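Local coordinates for Dps family protein (Staphylococcus aureus subsp. aureus, PDB 2D5K) that probably binds and stores iron as a ferritin-like twelve-subunit shell of the Dps family and is linked to nucleoid compaction, at residues W19-T24 and S81-A86; W31-P36 and Y90-M95; D102-S107 and K138-F143; N112-A117 and V124-F129. All blocks are in the same frame, centred on the assembly; numbering follows the deposited sequence.

Interaction 1: W19-T24 and S81-A86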
loop_
_atom_site.group_PDB
_atom_site.type_symbol
_atom_site.label_atom_id
_atom_site.label_comp_id
_atom_site.label_asym_id
_atom_site.label_seq_id
_atom_site.Cartn_x
_atom_site.Cartn_y
_atom_site.Cartn_z
ATOM N N TRP B 19 16.674 -24.715 14.814
ATOM C CA TRP B 19 15.987 -24.046 13.728
ATOM C C TRP B 19 16.787 -23.887 12.448
ATOM O O TRP B 19 16.211 -23.727 11.373
ATOM C CB TRP B 19 15.425 -22.715 14.229
ATOM C CG TRP B 19 14.341 -22.965 15.249
ATOM C CD1 TRP B 19 14.478 -23.008 16.610
ATOM C CD2 TRP B 19 12.981 -23.328 14.974
ATOM N NE1 TRP B 19 13.289 -23.381 17.198
ATOM C CE2 TRP B 19 12.355 -23.582 16.216
ATOM C CE3 TRP B 19 12.233 -23.466 13.797
ATOM C CZ2 TRP B 19 11.013 -23.965 16.314
ATOM C CZ3 TRP B 19 10.897 -23.848 13.895
ATOM C CH2 TRP B 19 10.303 -24.093 15.148
ATOM N N THR B 20 18.107 -23.949 12.551
ATOM C CA THR B 20 18.922 -23.862 11.349
ATOM C C THR B 20 18.732 -25.199 10.629
ATOM O O THR B 20 18.562 -25.241 9.414
ATOM C CB THR B 20 20.406 -23.644 11.685
ATOM O OG1 THR B 20 20.571 -22.348 12.283
ATOM C CG2 THR B 20 21.256 -23.716 10.424
ATOM N N VAL B 21 18.743 -26.292 11.387
ATOM C CA VAL B 21 18.542 -27.609 10.791
ATOM C C VAL B 21 17.113 -27.710 10.262
ATOM O O VAL B 21 16.887 -28.195 9.150
ATOM C CB VAL B 21 18.788 -28.741 11.808
ATOM C CG1 VAL B 21 18.497 -30.089 11.167
ATOM C CG2 VAL B 21 20.233 -28.697 12.293
ATOM N N ALA B 22 16.151 -27.239 11.055
ATOM C CA ALA B 22 14.746 -27.280 10.654
ATOM C C ALA B 22 14.513 -26.460 9.391
ATOM O O ALA B 22 13.692 -26.819 8.547
ATOM C CB ALA B 22 13.863 -26.759 11.780
ATOM N N TYR B 23 15.240 -25.355 9.267
ATOM C CA TYR B 23 15.116 -24.481 8.101
ATOM C C TYR B 23 15.297 -25.282 6.813
ATOM O O TYR B 23 14.509 -25.163 5.872
ATOM C CB TYR B 23 16.169 -23.372 8.174
ATOM C CG TYR B 23 16.141 -22.418 7.004
ATOM C CD1 TYR B 23 15.154 -21.435 6.898
ATOM C CD2 TYR B 23 17.099 -22.503 5.996
ATOM C CE1 TYR B 23 15.127 -20.557 5.812
ATOM C CE2 TYR B 23 17.080 -21.635 4.910
ATOM C CZ TYR B 23 16.096 -20.667 4.822
ATOM O OH TYR B 23 16.088 -19.810 3.747
ATOM N N THR B 24 16.340 -26.100 6.775
ATOM C CA THR B 24 16.612 -26.913 5.595
ATOM C C THR B 24 15.674 -28.117 5.505
ATOM O O THR B 24 15.259 -28.501 4.410
ATOM C CB THR B 24 18.092 -27.360 5.572
ATOM O OG1 THR B 24 18.913 -26.222 5.272
ATOM C CG2 THR B 24 18.330 -28.434 4.513
ATOM N N SER B 81 21.795 -29.611 17.374
ATOM C CA SER B 81 20.375 -29.791 17.075
ATOM C C SER B 81 19.710 -31.105 17.488
ATOM O O SER B 81 20.262 -32.186 17.277
ATOM C CB SER B 81 20.142 -29.587 15.575
ATOM O OG SER B 81 18.779 -29.795 15.243
ATOM N N ILE B 82 18.514 -31.007 18.069
ATOM C CA ILE B 82 17.758 -32.201 18.439
ATOM C C ILE B 82 16.858 -32.519 17.247
ATOM O O ILE B 82 16.200 -33.563 17.194
ATOM C CB ILE B 82 16.884 -31.995 19.703
ATOM C CG1 ILE B 82 15.852 -30.891 19.465
ATOM C CG2 ILE B 82 17.775 -31.688 20.897
ATOM C CD1 ILE B 82 14.794 -30.805 20.551
ATOM N N VAL B 83 16.823 -31.595 16.291
ATOM C CA VAL B 83 16.048 -31.783 15.073
ATOM C C VAL B 83 16.995 -32.473 14.102
ATOM O O VAL B 83 18.079 -31.961 13.813
ATOM C CB VAL B 83 15.598 -30.438 14.462
ATOM C CG1 VAL B 83 14.946 -30.675 13.103
ATOM C CG2 VAL B 83 14.624 -29.741 15.401
ATOM N N LYS B 84 16.601 -33.641 13.613
ATOM C CA LYS B 84 17.441 -34.381 12.688
ATOM C C LYS B 84 17.072 -34.061 11.251
ATOM O O LYS B 84 15.958 -33.620 10.970
ATOM C CB LYS B 84 17.317 -35.884 12.965
ATOM C CG LYS B 84 17.661 -36.240 14.411
ATOM C CD LYS B 84 19.037 -35.693 14.793
ATOM C CE LYS B 84 19.258 -35.674 16.305
ATOM N NZ LYS B 84 19.162 -37.028 16.914
ATOM N N GLU B 85 18.016 -34.268 10.341
ATOM C CA GLU B 85 17.768 -33.985 8.935
ATOM C C GLU B 85 16.753 -34.950 8.343
ATOM O O GLU B 85 16.548 -36.053 8.857
ATOM C CB GLU B 85 19.079 -34.042 8.148
ATOM C CG GLU B 85 20.126 -33.081 8.684
ATOM C CD GLU B 85 20.918 -32.413 7.584
ATOM O OE1 GLU B 85 21.935 -32.986 7.138
ATOM O OE2 GLU B 85 20.505 -31.313 7.158
ATOM N N ALA B 86 16.115 -34.525 7.261
ATOM C CA ALA B 86 15.113 -35.342 6.597
ATOM C C ALA B 86 15.707 -36.614 6.008
ATOM O O ALA B 86 16.844 -36.624 5.534
ATOM C CB ALA B 86 14.436 -34.534 5.496
HETATM O O HOH W 1 17.979 -30.338 7.660
#
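V21 lies with its two methyls against the extended backbone of 81-86, CG1 on the V83 carbonyl and CG2 on S81. CG1 is anti to the backbone N (chi1 177°), and this brings V21 CG1 to 3.3 Å from V83 O. CG2 goes to the other side, with V21 CG2 only 3.4 Å from S81 CB, tighter than usual for two carbons. V83 answers from the loop. V83 CG1 touches V21 CG1 at 4.1 Å and A22 CB at 4.3 Å. S81 is the first residue to leave helix 74-80. Its hydroxyl folds back within the loop, and S81 OG donates to V83 O over 2.7 Å, in the carbonyl plane and on a lone pair. E85 bends its carboxylate back toward helix 5-32. A water joins the two segments there, donating to V21 O and to E85 OE2, 2.8 Å each. The same carboxylate takes backbone N-H groups of L74 and T75 of a neighbouring subunit, so it ties the loop to the subunit interface. K25 of helix 5-32, in the same chain, hydrogen-bonds K84 O through NZ. No direct hydrogen bond joins the two segments. The loop is therefore held on the first helix of the ferritin-like bundle by V21 packing on V83 and S81, with one water bridging at the charged end.

Interaction 2: W31-P36 and Y90-M95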
loop_
_atom_site.group_PDB
_atom_site.type_symbol
_atom_site.label_atom_id
_atom_site.label_comp_id
_atom_site.label_asym_id
_atom_site.label_seq_id
_atom_site.Cartn_x
_atom_site.Cartn_y
_atom_site.Cartn_z
ATOM N N TRP B 31 9.830 -29.129 -0.928
ATOM C CA TRP B 31 10.117 -29.612 -2.275
ATOM C C TRP B 31 9.591 -31.004 -2.586
ATOM O O TRP B 31 9.073 -31.253 -3.675
ATOM C CB TRP B 31 11.633 -29.624 -2.529
ATOM C CG TRP B 31 12.297 -28.283 -2.421
ATOM C CD1 TRP B 31 11.772 -27.076 -2.781
ATOM C CD2 TRP B 31 13.624 -28.018 -1.946
ATOM N NE1 TRP B 31 12.688 -26.073 -2.556
ATOM C CE2 TRP B 31 13.833 -26.624 -2.046
ATOM C CE3 TRP B 31 14.656 -28.824 -1.448
ATOM C CZ2 TRP B 31 15.036 -26.015 -1.664
ATOM C CZ3 TRP B 31 15.856 -28.219 -1.065
ATOM C CH2 TRP B 31 16.031 -26.826 -1.176
ATOM N N TYR B 32 9.736 -31.910 -1.626
ATOM C CA TYR B 32 9.352 -33.303 -1.822
ATOM C C TYR B 32 7.942 -33.745 -1.457
ATOM O O TYR B 32 7.578 -34.895 -1.713
ATOM C CB TYR B 32 10.365 -34.192 -1.094
ATOM C CG TYR B 32 11.734 -34.210 -1.740
ATOM C CD1 TYR B 32 11.946 -34.879 -2.945
ATOM C CD2 TYR B 32 12.819 -33.562 -1.145
ATOM C CE1 TYR B 32 13.206 -34.911 -3.542
ATOM C CE2 TYR B 32 14.085 -33.585 -1.736
ATOM C CZ TYR B 32 14.269 -34.266 -2.936
ATOM O OH TYR B 32 15.516 -34.317 -3.518
ATOM N N VAL B 33 7.147 -32.858 -0.866
ATOM C CA VAL B 33 5.789 -33.231 -0.486
ATOM C C VAL B 33 4.973 -33.624 -1.714
ATOM O O VAL B 33 5.087 -33.010 -2.776
ATOM C CB VAL B 33 5.075 -32.082 0.273
ATOM C CG1 VAL B 33 4.787 -30.916 -0.669
ATOM C CG2 VAL B 33 3.788 -32.601 0.910
ATOM N N LYS B 34 4.162 -34.667 -1.570
ATOM C CA LYS B 34 3.338 -35.143 -2.673
ATOM C C LYS B 34 1.946 -35.536 -2.198
ATOM O O LYS B 34 1.704 -35.665 -0.999
ATOM C CB LYS B 34 4.013 -36.337 -3.349
ATOM C CG LYS B 34 5.379 -35.997 -3.931
ATOM C CD LYS B 34 5.997 -37.162 -4.670
ATOM C CE LYS B 34 7.396 -36.809 -5.149
ATOM N NZ LYS B 34 7.415 -35.551 -5.957
ATOM N N GLY B 35 1.033 -35.714 -3.145
ATOM C CA GLY B 35 -0.321 -36.089 -2.785
ATOM C C GLY B 35 -1.333 -34.977 -2.969
ATOM O O GLY B 35 -0.970 -33.849 -3.305
ATOM N N PRO B 36 -2.622 -35.266 -2.736
ATOM C CA PRO B 36 -3.723 -34.308 -2.872
ATOM C C PRO B 36 -3.644 -33.047 -2.012
ATOM O O PRO B 36 -4.340 -32.071 -2.286
ATOM C CB PRO B 36 -4.960 -35.157 -2.565
ATOM C CG PRO B 36 -4.431 -36.210 -1.637
ATOM C CD PRO B 36 -3.125 -36.580 -2.291
ATOM N N TYR B 90 9.543 -39.869 2.407
ATOM C CA TYR B 90 8.483 -39.490 3.330
ATOM C C TYR B 90 7.214 -39.048 2.609
ATOM O O TYR B 90 7.270 -38.288 1.642
ATOM C CB TYR B 90 8.961 -38.360 4.251
ATOM C CG TYR B 90 9.658 -38.833 5.506
ATOM C CD1 TYR B 90 10.559 -39.900 5.472
ATOM C CD2 TYR B 90 9.428 -38.205 6.729
ATOM C CE1 TYR B 90 11.211 -40.330 6.630
ATOM C CE2 TYR B 90 10.075 -38.625 7.888
ATOM C CZ TYR B 90 10.964 -39.687 7.832
ATOM O OH TYR B 90 11.604 -40.103 8.979
ATOM N N SER B 91 6.072 -39.544 3.075
ATOM C CA SER B 91 4.786 -39.160 2.508
ATOM C C SER B 91 4.428 -37.852 3.209
ATOM O O SER B 91 5.053 -37.502 4.212
ATOM C CB SER B 91 3.724 -40.207 2.836
ATOM O OG SER B 91 3.463 -40.228 4.228
ATOM N N ALA B 92 3.428 -37.140 2.701
ATOM C CA ALA B 92 3.020 -35.879 3.322
ATOM C C ALA B 92 2.660 -36.116 4.787
ATOM O O ALA B 92 3.035 -35.343 5.665
ATOM C CB ALA B 92 1.828 -35.287 2.581
ATOM N N GLU B 93 1.931 -37.195 5.048
ATOM C CA GLU B 93 1.530 -37.514 6.410
ATOM C C GLU B 93 2.746 -37.740 7.308
ATOM O O GLU B 93 2.791 -37.253 8.436
ATOM C CB GLU B 93 0.632 -38.758 6.415
ATOM C CG GLU B 93 0.071 -39.110 7.779
ATOM C CD GLU B 93 0.586 -40.436 8.293
ATOM O OE1 GLU B 93 1.821 -40.628 8.316
ATOM O OE2 GLU B 93 -0.244 -41.286 8.681
ATOM N N GLN B 94 3.737 -38.468 6.806
ATOM C CA GLN B 94 4.939 -38.743 7.590
ATOM C C GLN B 94 5.732 -37.465 7.844
ATOM O O GLN B 94 6.389 -37.325 8.874
ATOM C CB GLN B 94 5.810 -39.782 6.880
ATOM C CG GLN B 94 5.117 -41.127 6.714
ATOM C CD GLN B 94 5.933 -42.117 5.907
ATOM O OE1 GLN B 94 6.534 -41.764 4.893
ATOM N NE2 GLN B 94 5.944 -43.372 6.348
ATOM N N MET B 95 5.669 -36.528 6.906
ATOM C CA MET B 95 6.380 -35.266 7.081
ATOM C C MET B 95 5.741 -34.485 8.223
ATOM O O MET B 95 6.434 -33.975 9.101
ATOM C CB MET B 95 6.315 -34.427 5.802
ATOM C CG MET B 95 7.071 -35.020 4.629
ATOM S SD MET B 95 6.904 -33.982 3.165
ATOM C CE MET B 95 8.190 -34.680 2.122
HETATM O O HOH W 2 5.824 -36.727 -0.122
HETATM O O HOH W 3 1.955 -38.118 0.193
#
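The chain leaves helix 5-32 at V33 and passes the start of helix 92-120, with the CA atoms of V33 and A92 5.4 Å apart. M95 stands at the centre of the packing. Its side chain is extended beyond CG and crosses V33 at about a right angle. The sulfur comes against V33, with M95 SD 3.9 Å from V33 CB. The terminal methyl lies against the backbone at the helix end, with M95 CE 3.7 Å from both Y32 C and V33 N. V33 CG2 is anti to the backbone N and meets A92 CB at 3.7 Å. S91 and Q94 form a capping box: Q94 N donates to S91 OG at 3.1 Å, and S91 N donates to Q94 OE1 at 2.9 Å. Two waters span the segments. One donates to Y32 O and Y90 O; the other donates to K34 O and accepts from A92 N. The Y32 hydroxyl bonds instead to P70 O of a neighbouring subunit, and backbone bonds from G35 reach another. The apolar contacts of M95, V33 and A92 thus join the end of helix 5-32 to the start of helix 92-120, while waters bridge backbone groups, including the first-turn N-H of A92.

Interaction 3: D102-S107 and K138-F143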
loop_
_atom_site.group_PDB
_atom_site.type_symbol
_atom_site.label_atom_id
_atom_site.label_comp_id
_atom_site.label_asym_id
_atom_site.label_seq_id
_atom_site.Cartn_x
_atom_site.Cartn_y
_atom_site.Cartn_z
ATOM N N ASP B 102 8.989 -33.082 16.224
ATOM C CA ASP B 102 10.045 -32.091 16.425
ATOM C C ASP B 102 9.521 -30.943 17.282
ATOM O O ASP B 102 10.184 -30.501 18.222
ATOM C CB ASP B 102 10.540 -31.513 15.093
ATOM C CG ASP B 102 11.460 -32.461 14.343
ATOM O OD1 ASP B 102 12.135 -33.284 14.999
ATOM O OD2 ASP B 102 11.523 -32.370 13.099
ATOM N N PHE B 103 8.329 -30.455 16.950
ATOM C CA PHE B 103 7.751 -29.348 17.699
ATOM C C PHE B 103 7.446 -29.727 19.140
ATOM O O PHE B 103 7.571 -28.900 20.043
ATOM C CB PHE B 103 6.513 -28.821 16.974
ATOM C CG PHE B 103 6.843 -27.902 15.821
ATOM C CD1 PHE B 103 7.840 -28.237 14.909
ATOM C CD2 PHE B 103 6.171 -26.696 15.658
ATOM C CE1 PHE B 103 8.164 -27.386 13.851
ATOM C CE2 PHE B 103 6.485 -25.837 14.604
ATOM C CZ PHE B 103 7.485 -26.184 13.700
ATOM N N THR B 104 7.063 -30.980 19.362
ATOM C CA THR B 104 6.800 -31.445 20.719
ATOM C C THR B 104 8.128 -31.428 21.482
ATOM O O THR B 104 8.194 -30.979 22.633
ATOM C CB THR B 104 6.231 -32.885 20.721
ATOM O OG1 THR B 104 4.884 -32.863 20.232
ATOM C CG2 THR B 104 6.251 -33.476 22.135
ATOM N N ASN B 105 9.187 -31.912 20.837
ATOM C CA ASN B 105 10.504 -31.947 21.465
ATOM C C ASN B 105 11.034 -30.550 21.764
ATOM O O ASN B 105 11.587 -30.301 22.836
ATOM C CB ASN B 105 11.515 -32.681 20.577
ATOM C CG ASN B 105 11.181 -34.149 20.403
ATOM O OD1 ASN B 105 10.442 -34.732 21.202
ATOM N ND2 ASN B 105 11.738 -34.761 19.364
ATOM N N ILE B 106 10.872 -29.644 20.806
ATOM C CA ILE B 106 11.333 -28.275 20.977
ATOM C C ILE B 106 10.556 -27.570 22.087
ATOM O O ILE B 106 11.142 -26.870 22.914
ATOM C CB ILE B 106 11.188 -27.490 19.655
ATOM C CG1 ILE B 106 12.194 -28.036 18.635
ATOM C CG2 ILE B 106 11.399 -25.988 19.898
ATOM C CD1 ILE B 106 11.935 -27.591 17.204
ATOM N N SER B 107 9.240 -27.756 22.117
ATOM C CA SER B 107 8.437 -27.107 23.145
ATOM C C SER B 107 8.891 -27.546 24.534
ATOM O O SER B 107 8.924 -26.742 25.465
ATOM C CB SER B 107 6.953 -27.424 22.957
ATOM O OG SER B 107 6.174 -26.725 23.918
ATOM N N LYS B 138 1.226 -23.626 18.885
ATOM C CA LYS B 138 0.102 -23.332 18.004
ATOM C C LYS B 138 0.210 -24.176 16.738
ATOM O O LYS B 138 -0.754 -24.823 16.325
ATOM C CB LYS B 138 0.102 -21.843 17.652
ATOM C CG LYS B 138 -1.084 -21.387 16.828
ATOM C CD LYS B 138 -1.033 -19.874 16.632
ATOM C CE LYS B 138 -2.252 -19.363 15.881
ATOM N NZ LYS B 138 -2.187 -17.882 15.665
ATOM N N HIS B 139 1.387 -24.170 16.123
ATOM C CA HIS B 139 1.603 -24.958 14.914
ATOM C C HIS B 139 1.399 -26.441 15.200
ATOM O O HIS B 139 0.829 -27.167 14.388
ATOM C CB HIS B 139 3.025 -24.765 14.383
ATOM C CG HIS B 139 3.270 -23.423 13.769
ATOM N ND1 HIS B 139 2.513 -22.931 12.727
ATOM C CD2 HIS B 139 4.207 -22.484 14.033
ATOM C CE1 HIS B 139 2.976 -21.744 12.375
ATOM N NE2 HIS B 139 4.004 -21.451 13.152
ATOM N N ASN B 140 1.871 -26.892 16.358
ATOM C CA ASN B 140 1.745 -28.300 16.700
ATOM C C ASN B 140 0.281 -28.711 16.790
ATOM O O ASN B 140 -0.086 -29.803 16.359
ATOM C CB ASN B 140 2.476 -28.602 18.009
ATOM C CG ASN B 140 2.976 -30.033 18.072
ATOM O OD1 ASN B 140 2.847 -30.786 17.105
ATOM N ND2 ASN B 140 3.554 -30.411 19.204
ATOM N N TRP B 141 -0.564 -27.843 17.343
ATOM C CA TRP B 141 -1.983 -28.162 17.422
ATOM C C TRP B 141 -2.505 -28.345 15.996
ATOM O O TRP B 141 -3.259 -29.274 15.716
ATOM C CB TRP B 141 -2.763 -27.044 18.130
ATOM C CG TRP B 141 -4.172 -26.899 17.625
ATOM C CD1 TRP B 141 -5.143 -27.865 17.605
ATOM C CD2 TRP B 141 -4.733 -25.754 16.974
ATOM N NE1 TRP B 141 -6.267 -27.394 16.970
ATOM C CE2 TRP B 141 -6.043 -26.102 16.572
ATOM C CE3 TRP B 141 -4.254 -24.467 16.688
ATOM C CZ2 TRP B 141 -6.881 -25.208 15.893
ATOM C CZ3 TRP B 141 -5.090 -23.579 16.013
ATOM C CH2 TRP B 141 -6.386 -23.956 15.623
ATOM N N MET B 142 -2.099 -27.457 15.091
ATOM C CA MET B 142 -2.536 -27.565 13.703
ATOM C C MET B 142 -2.043 -28.870 13.067
ATOM O O MET B 142 -2.804 -29.540 12.369
ATOM C CB MET B 142 -2.046 -26.359 12.892
ATOM C CG MET B 142 -2.578 -25.031 13.408
ATOM S SD MET B 142 -2.085 -23.644 12.370
ATOM C CE MET B 142 -2.996 -22.308 13.154
ATOM N N PHE B 143 -0.783 -29.235 13.306
ATOM C CA PHE B 143 -0.245 -30.478 12.746
ATOM C C PHE B 143 -1.059 -31.667 13.246
ATOM O O PHE B 143 -1.463 -32.531 12.463
ATOM C CB PHE B 143 1.218 -30.707 13.152
ATOM C CG PHE B 143 2.169 -29.641 12.676
ATOM C CD1 PHE B 143 1.946 -28.962 11.483
ATOM C CD2 PHE B 143 3.309 -29.340 13.418
ATOM C CE1 PHE B 143 2.846 -27.992 11.033
ATOM C CE2 PHE B 143 4.218 -28.371 12.976
ATOM C CZ PHE B 143 3.983 -27.698 11.780
#
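Helices 92-120 and 123-147 are an antiparallel pair of the ferritin-like four-helix bundle, and here their axes run at 151° and approach to 9.7 Å. F103 is the main side chain on the first helix. Its ring takes the edge of F143 over one face in a T-shaped stack, with ring centroids 5.1 Å apart and planes at 75°. F143 CE2 is the touching atom and stands over the ring centre. H139 adds its CB against F103 CE2 at 3.6 Å. Both phenylalanines, like H139, set off toward the other helix and have CG anti to the carbonyl carbon. The imidazole carries on past F103 to E51 of helix 38-65, which forms a hydrogen bond with its NE2. F143 also packs on K44 and L48 of that helix, so the aromatic cluster joins three helices. N140 has CG anti to the backbone N and lies beside F103 CB. Its OD1 is held by S100, one turn before T104, which fixes the turn of the amide. T104 OG1 also makes a hydrogen bond with S100 O, in its own helix. On the remaining side of the amide, N140 ND2 donates to T104 OG1 at 3.0 Å, with the acceptor 2° out of the amide plane.

Interaction 4: N112-A117 and V124-F129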
loop_
_atom_site.group_PDB
_atom_site.type_symbol
_atom_site.label_atom_id
_atom_site.label_comp_id
_atom_site.label_asym_id
_atom_site.label_seq_id
_atom_site.Cartn_x
_atom_site.Cartn_y
_atom_site.Cartn_z
ATOM N N ASN B 112 12.121 -25.800 29.640
ATOM C CA ASN B 112 13.311 -25.801 30.483
ATOM C C ASN B 112 14.132 -24.529 30.267
ATOM O O ASN B 112 14.631 -23.936 31.220
ATOM C CB ASN B 112 14.164 -27.036 30.184
ATOM C CG ASN B 112 15.394 -27.125 31.067
ATOM O OD1 ASN B 112 15.297 -27.091 32.293
ATOM N ND2 ASN B 112 16.560 -27.244 30.445
ATOM N N ALA B 113 14.261 -24.111 29.011
ATOM C CA ALA B 113 15.020 -22.909 28.675
ATOM C C ALA B 113 14.424 -21.669 29.334
ATOM O O ALA B 113 15.152 -20.772 29.767
ATOM C CB ALA B 113 15.060 -22.723 27.155
ATOM N N ILE B 114 13.096 -21.617 29.387
ATOM C CA ILE B 114 12.384 -20.497 29.992
ATOM C C ILE B 114 12.719 -20.416 31.480
ATOM O O ILE B 114 12.971 -19.336 32.021
ATOM C CB ILE B 114 10.860 -20.671 29.792
ATOM C CG1 ILE B 114 10.516 -20.432 28.317
ATOM C CG2 ILE B 114 10.083 -19.727 30.709
ATOM C CD1 ILE B 114 9.174 -21.011 27.893
ATOM N N GLU B 115 12.726 -21.569 32.136
ATOM C CA GLU B 115 13.041 -21.634 33.556
ATOM C C GLU B 115 14.478 -21.184 33.807
ATOM O O GLU B 115 14.743 -20.419 34.732
ATOM C CB GLU B 115 12.839 -23.061 34.066
ATOM C CG GLU B 115 13.337 -23.292 35.481
ATOM C CD GLU B 115 12.986 -24.672 35.996
ATOM O OE1 GLU B 115 13.224 -25.659 35.264
ATOM O OE2 GLU B 115 12.479 -24.771 37.135
ATOM N N ILE B 116 15.401 -21.664 32.976
ATOM C CA ILE B 116 16.814 -21.314 33.100
ATOM C C ILE B 116 17.028 -19.813 32.936
ATOM O O ILE B 116 17.729 -19.186 33.729
ATOM C CB ILE B 116 17.669 -22.056 32.037
ATOM C CG1 ILE B 116 17.569 -23.569 32.251
ATOM C CG2 ILE B 116 19.122 -21.587 32.100
ATOM C CD1 ILE B 116 17.839 -24.007 33.667
ATOM N N ALA B 117 16.423 -19.242 31.900
ATOM C CA ALA B 117 16.559 -17.813 31.636
ATOM C C ALA B 117 16.041 -16.986 32.809
ATOM O O ALA B 117 16.703 -16.047 33.260
ATOM C CB ALA B 117 15.808 -17.450 30.363
ATOM N N VAL B 124 14.905 -11.071 29.060
ATOM C CA VAL B 124 14.749 -10.809 27.633
ATOM C C VAL B 124 14.780 -12.144 26.887
ATOM O O VAL B 124 13.909 -12.426 26.065
ATOM C CB VAL B 124 15.875 -9.898 27.100
ATOM C CG1 VAL B 124 15.863 -9.881 25.570
ATOM C CG2 VAL B 124 15.683 -8.480 27.633
ATOM N N SER B 125 15.781 -12.968 27.178
ATOM C CA SER B 125 15.882 -14.270 26.521
ATOM C C SER B 125 14.681 -15.116 26.908
ATOM O O SER B 125 14.149 -15.870 26.094
ATOM C CB SER B 125 17.176 -14.982 26.925
ATOM O OG SER B 125 18.307 -14.288 26.421
ATOM N N GLU B 126 14.251 -14.984 28.158
ATOM C CA GLU B 126 13.101 -15.739 28.633
ATOM C C GLU B 126 11.892 -15.394 27.771
ATOM O O GLU B 126 11.165 -16.279 27.320
ATOM C CB GLU B 126 12.808 -15.400 30.099
ATOM C CG GLU B 126 11.598 -16.134 30.660
ATOM C CD GLU B 126 11.291 -15.750 32.095
ATOM O OE1 GLU B 126 11.923 -14.804 32.612
ATOM O OE2 GLU B 126 10.411 -16.389 32.704
ATOM N N ASP B 127 11.693 -14.100 27.536
ATOM C CA ASP B 127 10.572 -13.623 26.732
ATOM C C ASP B 127 10.647 -14.151 25.302
ATOM O O ASP B 127 9.624 -14.491 24.703
ATOM C CB ASP B 127 10.552 -12.091 26.728
ATOM C CG ASP B 127 9.351 -11.524 26.001
ATOM O OD1 ASP B 127 8.210 -11.873 26.370
ATOM O OD2 ASP B 127 9.550 -10.722 25.062
ATOM N N MET B 128 11.856 -14.217 24.753
ATOM C CA MET B 128 12.036 -14.724 23.397
ATOM C C MET B 128 11.672 -16.200 23.321
ATOM O O MET B 128 11.054 -16.644 22.352
ATOM C CB MET B 128 13.473 -14.506 22.934
ATOM C CG MET B 128 13.773 -13.046 22.648
ATOM S SD MET B 128 15.440 -12.803 22.041
ATOM C CE MET B 128 15.482 -10.995 21.893
ATOM N N PHE B 129 12.057 -16.963 24.341
ATOM C CA PHE B 129 11.726 -18.382 24.365
ATOM C C PHE B 129 10.214 -18.550 24.459
ATOM O O PHE B 129 9.647 -19.453 23.847
ATOM C CB PHE B 129 12.390 -19.077 25.556
ATOM C CG PHE B 129 13.877 -19.238 25.419
ATOM C CD1 PHE B 129 14.435 -19.710 24.233
ATOM C CD2 PHE B 129 14.721 -18.960 26.491
ATOM C CE1 PHE B 129 15.814 -19.908 24.118
ATOM C CE2 PHE B 129 16.098 -19.155 26.383
ATOM C CZ PHE B 129 16.642 -19.631 25.194
#
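F129 has CG anti to the carbonyl carbon (chi1 -72°), which swings its ring across to helix 92-120, and E126 has CG anti to the backbone N (chi1 179°), which carries its extended chain across I114. The two helices run antiparallel, and their axes come within 8.3 Å. The F129 ring lies flat under A113. A113 CB sits 3.8 Å from the ring centroid and close to the ring normal, a CH-pi contact over the face. A117, one turn on, comes to the same ring at its edge. I114 and F129 slide past each other in opposite directions, with I114 CG1 3.6 Å from F129 CB. I114 CG2 points to the glutamate and meets E126 CG at 3.9 Å, where the two side chains cross at about a right angle. A117 CB presses on the backbone turn of the second helix, 3.6 Å from E126 CA. With only methyls at A113 and A117 the backbones come close, and the CA atoms of I114 and E126 are 5.0 Å apart. Beyond F129, L12 of helix 5-32 packs on the ring and also on S125. The S125 hydroxyl bonds to D122 just before its helix and to R62 of helix 38-65. The contact joins the two helices at the end of the bundle where the chain turns back. No hydrogen bond crosses between the segments. Cohesion here comes from alanine, isoleucine and phenylalanine packing, with the aliphatic part of E126 used as an apolar surface. Its carboxylate lies near that of D123, a like charge that may raise its pKa.

How the interactions relate
Interactions 3 and 4 lie along the same antiparallel pair, helices 92-120 and 123-147, with centres about 18 Å apart. Interaction 4 is nearer the turn between those helices. Interaction 2 sits at the far end of helix 92-120, its centre about 34 Å from that of interaction 4, on opposite sides of the chain's centre. Interaction 1 touches interaction 3 directly: W19 CH2 packs on F103 CZ at 3.8 Å, and V83 CG1 meets D102 OD2 at 3.8 Å. The loop and helix 5-32 thus pack directly on helix 92-120. Interactions 1 and 2 share helix 5-32, with centres about 17 Å apart, and both reach the same neighbouring subunit.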